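Local coordinates for protein uronate isomerase (Caulobacter crescentus, PDB 2Q01) that catalyses the reversible isomerisation of D-glucuronate to D-fructuronate, and of D-galacturonate to D-tagaturonate, in pentose and glucuronate interconversion, at residues A432-L440 and A454-T462. Numbering follows the deposited sequence.
Sequences ARRVDSAFL and AEELIVDLT
Leu440 enters helix 454-462 as a knob in a hole made by Ala454, Leu457, Ile458 and Leu461, its CD2 lying 3.8 Å from Ile458 CD1 while CG faces the Ala454 methyl. Ile458 returns the contact: with CG1 anti to the backbone N (chi1 -164°), its CD1 reaches over the backbone of helix 432-440, 3.4 Å from Ser437 OG and 3.9 Å from Asp436 CB. Leu461 CD2 lies beside the Asp436 carboxylate. At the other end the Thr462 methyl CG2 sits over one face of the Arg433 guanidinium, 3.4 Å from NE, the two side chains crossing at about a right angle.

No direct hydrogen bond joins the segments. A water in the guanidinium plane accepts from Arg433 NH2 (3.0 Å) and donates to Thr462 O, while Arg433 NH1 is hydrogen-bonded to Leu35 O. Both hydroxyls turn back on their own helices: Ser437 OG donates to Arg433 O (2.7 Å) and Thr462 OG1 to Ile458 O (2.8 Å), each carbonyl also accepting, from the opposite face of its plane, the backbone N-H of the residue that bears the hydroxyl. A glycine in place of Thr462 would probably take the methyl away from that guanidinium face and cost Ile458 O its hydroxyl donor.

The segments belong to consecutive helices, 425-445 and 451-469, which form an antiparallel helical hairpin, the local axes 10.4 Å apart at 154°. Helix 19-30 packs on it through Leu28 and Tyr29, helix 393-407 through Met397, Arg400 and Thr404, and Arg111 of the second subunit forms a salt bridge with Glu456 and packs on Leu457.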
ATOM      1  N   ALA B 432       6.796  -2.375 -21.147  1.00 34.51           N
ATOM      2  CA  ALA B 432       7.204  -1.103 -20.536  1.00 35.89           C
ATOM      3  C   ALA B 432       6.695   0.089 -21.327  1.00 29.56           C
ATOM      4  O   ALA B 432       6.181   1.046 -20.756  1.00 29.76           O
ATOM      5  CB  ALA B 432       8.708  -1.038 -20.426  1.00 36.77           C
ATOM      6  N   ARG B 433       6.836   0.010 -22.647  1.00 34.84           N
ATOM      7  CA  ARG B 433       6.432   1.083 -23.556  1.00 26.26           C
ATOM      8  C   ARG B 433       4.915   1.300 -23.638  1.00 31.84           C
ATOM      9  O   ARG B 433       4.464   2.443 -23.713  1.00 34.96           O
ATOM     10  CB  ARG B 433       7.046   0.846 -24.932  1.00 29.18           C
ATOM     11  CG  ARG B 433       8.562   1.009 -24.921  1.00 30.87           C
ATOM     12  CD  ARG B 433       9.245   0.413 -26.143  1.00 31.61           C
ATOM     13  NE  ARG B 433      10.694   0.565 -26.014  1.00 43.99           N
ATOM     14  CZ  ARG B 433      11.575   0.441 -27.003  1.00 38.05           C
ATOM     15  NH1 ARG B 433      11.185   0.148 -28.237  1.00 35.79           N
ATOM     16  NH2 ARG B 433      12.861   0.620 -26.750  1.00 39.55           N
ATOM     17  N   ARG B 434       4.139   0.218 -23.583  1.00 29.64           N
ATOM     18  CA  ARG B 434       2.674   0.296 -23.622  1.00 30.20           C
ATOM     19  C   ARG B 434       2.071   0.823 -22.336  1.00 35.43           C
ATOM     20  O   ARG B 434       1.120   1.606 -22.377  1.00 42.69           O
ATOM     21  CB  ARG B 434       2.066  -1.070 -23.932  1.00 30.45           C
ATOM     22  CG  ARG B 434       2.370  -1.545 -25.323  1.00 23.87           C
ATOM     23  CD  ARG B 434       1.788  -2.904 -25.616  1.00 24.82           C
ATOM     24  NE  ARG B 434       2.011  -3.216 -27.020  1.00 46.27           N
ATOM     25  CZ  ARG B 434       1.109  -3.040 -27.979  1.00 33.75           C
ATOM     26  NH1 ARG B 434       1.422  -3.333 -29.228  1.00 28.67           N
ATOM     27  NH2 ARG B 434      -0.105  -2.593 -27.687  1.00 25.84           N
ATOM     28  N   VAL B 435       2.614   0.379 -21.200  1.00 42.73           N
ATOM     29  CA  VAL B 435       2.147   0.809 -19.876  1.00 34.16           C
ATOM     30  C   VAL B 435       2.468   2.285 -19.627  1.00 34.69           C
ATOM     31  O   VAL B 435       1.617   3.031 -19.128  1.00 44.64           O
ATOM     32  CB  VAL B 435       2.697  -0.096 -18.743  1.00 39.36           C
ATOM     33  CG1 VAL B 435       2.396   0.486 -17.363  1.00 35.30           C
ATOM     34  CG2 VAL B 435       2.104  -1.482 -18.852  1.00 25.49           C
ATOM     35  N   ASP B 436       3.679   2.701 -20.002  1.00 28.60           N
ATOM     36  CA  ASP B 436       4.067   4.117 -19.963  1.00 37.28           C
ATOM     37  C   ASP B 436       3.190   4.964 -20.881  1.00 35.85           C
ATOM     38  O   ASP B 436       2.829   6.091 -20.527  1.00 42.00           O
ATOM     39  CB  ASP B 436       5.540   4.307 -20.344  1.00 43.65           C
ATOM     40  CG  ASP B 436       6.504   3.865 -19.244  1.00 73.99           C
ATOM     41  OD1 ASP B 436       7.731   3.960 -19.475  1.00 87.87           O
ATOM     42  OD2 ASP B 436       6.054   3.425 -18.161  1.00 89.00           O
ATOM     43  N   SER B 437       2.858   4.420 -22.055  1.00 32.41           N
ATOM     44  CA  SER B 437       1.937   5.077 -22.983  1.00 30.60           C
ATOM     45  C   SER B 437       0.540   5.205 -22.395  1.00 33.75           C
ATOM     46  O   SER B 437      -0.075   6.257 -22.517  1.00 46.16           O
ATOM     47  CB  SER B 437       1.871   4.337 -24.314  1.00 24.90           C
ATOM     48  OG  SER B 437       3.106   4.441 -24.987  1.00 38.28           O
ATOM     49  N   ALA B 438       0.061   4.140 -21.750  1.00 28.84           N
ATOM     50  CA  ALA B 438      -1.242   4.129 -21.079  1.00 29.08           C
ATOM     51  C   ALA B 438      -1.342   5.146 -19.943  1.00 32.82           C
ATOM     52  O   ALA B 438      -2.369   5.813 -19.787  1.00 41.63           O
ATOM     53  CB  ALA B 438      -1.548   2.739 -20.560  1.00 28.70           C
ATOM     54  N   PHE B 439      -0.273   5.260 -19.155  1.00 37.00           N
ATOM     55  CA  PHE B 439      -0.249   6.169 -18.014  1.00 29.92           C
ATOM     56  C   PHE B 439      -0.248   7.632 -18.441  1.00 27.90           C
ATOM     57  O   PHE B 439      -1.020   8.435 -17.916  1.00 33.04           O
ATOM     58  CB  PHE B 439       0.948   5.875 -17.098  1.00 37.19           C
ATOM     59  CG  PHE B 439       1.106   6.867 -15.983  1.00 25.24           C
ATOM     60  CD1 PHE B 439       0.214   6.874 -14.908  1.00 28.72           C
ATOM     61  CD2 PHE B 439       2.141   7.804 -16.007  1.00 30.41           C
ATOM     62  CE1 PHE B 439       0.348   7.799 -13.871  1.00 25.13           C
ATOM     63  CE2 PHE B 439       2.286   8.731 -14.974  1.00 20.05           C
ATOM     64  CZ  PHE B 439       1.385   8.731 -13.907  1.00 23.75           C
ATOM     65  N   LEU B 440       0.635   7.966 -19.381  1.00 27.38           N
ATOM     66  CA  LEU B 440       0.687   9.291 -19.995  1.00 29.08           C
ATOM     67  C   LEU B 440      -0.625   9.678 -20.686  1.00 34.95           C
ATOM     68  O   LEU B 440      -1.066  10.826 -20.587  1.00 39.37           O
ATOM     69  CB  LEU B 440       1.840   9.355 -20.993  1.00 26.13           C
ATOM     70  CG  LEU B 440       3.198   9.965 -20.626  1.00 35.90           C
ATOM     71  CD1 LEU B 440       3.435  10.036 -19.135  1.00 34.04           C
ATOM     72  CD2 LEU B 440       4.321   9.200 -21.318  1.00 29.89           C
ATOM     73  N   ALA B 454       3.504  14.954 -23.173  1.00 42.73           N
ATOM     74  CA  ALA B 454       3.463  13.487 -23.216  1.00 39.21           C
ATOM     75  C   ALA B 454       4.292  12.879 -24.343  1.00 37.74           C
ATOM     76  O   ALA B 454       4.941  11.846 -24.154  1.00 48.22           O
ATOM     77  CB  ALA B 454       2.045  13.006 -23.305  1.00 25.74           C
ATOM     78  N   GLU B 455       4.262  13.523 -25.509  1.00 41.61           N
ATOM     79  CA  GLU B 455       5.045  13.096 -26.668  1.00 41.42           C
ATOM     80  C   GLU B 455       6.547  13.250 -26.427  1.00 42.93           C
ATOM     81  O   GLU B 455       7.340  12.445 -26.919  1.00 44.86           O
ATOM     82  CB  GLU B 455       4.623  13.874 -27.913  1.00 44.51           C
ATOM     83  CG  GLU B 455       3.284  13.444 -28.506  1.00 67.51           C
ATOM     84  CD  GLU B 455       2.868  14.258 -29.730  1.00 85.53           C
ATOM     85  OE1 GLU B 455       3.419  15.362 -29.951  1.00 85.70           O
ATOM     86  OE2 GLU B 455       1.977  13.787 -30.472  1.00 87.85           O
ATOM     87  N   GLU B 456       6.923  14.291 -25.683  1.00 38.52           N
ATOM     88  CA  GLU B 456       8.305  14.491 -25.240  1.00 48.78           C
ATOM     89  C   GLU B 456       8.690  13.437 -24.209  1.00 45.75           C
ATOM     90  O   GLU B 456       9.748  12.823 -24.318  1.00 45.05           O
ATOM     91  CB  GLU B 456       8.494  15.880 -24.628  1.00 47.74           C
ATOM     92  CG  GLU B 456       8.747  16.997 -25.623  1.00 70.24           C
ATOM     93  CD  GLU B 456       9.065  18.329 -24.948  1.00 86.20           C
ATOM     94  OE1 GLU B 456       9.889  18.347 -24.003  1.00 86.96           O
ATOM     95  OE2 GLU B 456       8.496  19.361 -25.368  1.00 85.07           O
ATOM     96  N   LEU B 457       7.814  13.226 -23.225  1.00 43.13           N
ATOM     97  CA  LEU B 457       8.078  12.323 -22.105  1.00 39.62           C
ATOM     98  C   LEU B 457       8.217  10.866 -22.475  1.00 35.70           C
ATOM     99  O   LEU B 457       9.080  10.185 -21.939  1.00 50.21           O
ATOM    100  CB  LEU B 457       7.028  12.473 -21.004  1.00 35.61           C
ATOM    101  CG  LEU B 457       7.420  13.554 -20.000  1.00 43.51           C
ATOM    102  CD1 LEU B 457       6.264  13.941 -19.118  1.00 27.89           C
ATOM    103  CD2 LEU B 457       8.596  13.086 -19.172  1.00 44.27           C
ATOM    104  N   ILE B 458       7.379  10.393 -23.391  1.00 34.90           N
ATOM    105  CA  ILE B 458       7.430   8.995 -23.805  1.00 32.04           C
ATOM    106  C   ILE B 458       8.791   8.628 -24.432  1.00 28.86           C
ATOM    107  O   ILE B 458       9.344   7.570 -24.137  1.00 37.70           O
ATOM    108  CB  ILE B 458       6.198   8.595 -24.683  1.00 28.89           C
ATOM    109  CG1 ILE B 458       6.057   7.077 -24.790  1.00 31.19           C
ATOM    110  CG2 ILE B 458       6.246   9.236 -26.064  1.00 29.77           C
ATOM    111  CD1 ILE B 458       5.537   6.419 -23.563  1.00 44.42           C
ATOM    112  N   VAL B 459       9.343   9.535 -25.237  1.00 32.57           N
ATOM    113  CA  VAL B 459      10.633   9.336 -25.897  1.00 34.56           C
ATOM    114  C   VAL B 459      11.790   9.436 -24.893  1.00 38.57           C
ATOM    115  O   VAL B 459      12.762   8.677 -24.983  1.00 48.57           O
ATOM    116  CB  VAL B 459      10.818  10.322 -27.086  1.00 34.93           C
ATOM    117  CG1 VAL B 459      12.131  10.062 -27.836  1.00 33.83           C
ATOM    118  CG2 VAL B 459       9.658  10.203 -28.054  1.00 30.83           C
ATOM    119  N   ASP B 460      11.663  10.351 -23.931  1.00 34.99           N
ATOM    120  CA  ASP B 460      12.655  10.520 -22.866  1.00 42.89           C
ATOM    121  C   ASP B 460      12.721   9.271 -21.999  1.00 45.82           C
ATOM    122  O   ASP B 460      13.783   8.655 -21.870  1.00 43.72           O
ATOM    123  CB  ASP B 460      12.329  11.741 -22.001  1.00 40.96           C
ATOM    124  CG  ASP B 460      12.928  13.026 -22.545  1.00 51.08           C
ATOM    125  OD1 ASP B 460      13.831  12.960 -23.408  1.00 58.68           O
ATOM    126  OD2 ASP B 460      12.497  14.111 -22.099  1.00 66.46           O
ATOM    127  N   LEU B 461      11.566   8.892 -21.452  1.00 40.30           N
ATOM    128  CA  LEU B 461      11.403   7.689 -20.629  1.00 39.29           C
ATOM    129  C   LEU B 461      11.946   6.415 -21.278  1.00 40.93           C
ATOM    130  O   LEU B 461      12.545   5.574 -20.602  1.00 42.86           O
ATOM    131  CB  LEU B 461       9.922   7.494 -20.275  1.00 39.68           C
ATOM    132  CG  LEU B 461       9.327   8.022 -18.958  1.00 43.98           C
ATOM    133  CD1 LEU B 461       9.898   9.354 -18.496  1.00 46.14           C
ATOM    134  CD2 LEU B 461       7.800   8.088 -19.043  1.00 41.94           C
ATOM    135  N   THR B 462      11.748   6.291 -22.589  1.00 32.64           N
ATOM    136  CA  THR B 462      12.167   5.112 -23.339  1.00 31.98           C
ATOM    137  C   THR B 462      13.664   5.109 -23.643  1.00 30.45           C
ATOM    138  O   THR B 462      14.337   4.087 -23.467  1.00 44.12           O
ATOM    139  CB  THR B 462      11.353   4.977 -24.653  1.00 33.75           C
ATOM    140  OG1 THR B 462       9.960   4.866 -24.336  1.00 29.87           O
ATOM    141  CG2 THR B 462      11.769   3.750 -25.452  1.00 32.64           C
TER
HETATM  142  O   HOH W   1      14.210   1.086 -24.111  1.00 43.50           O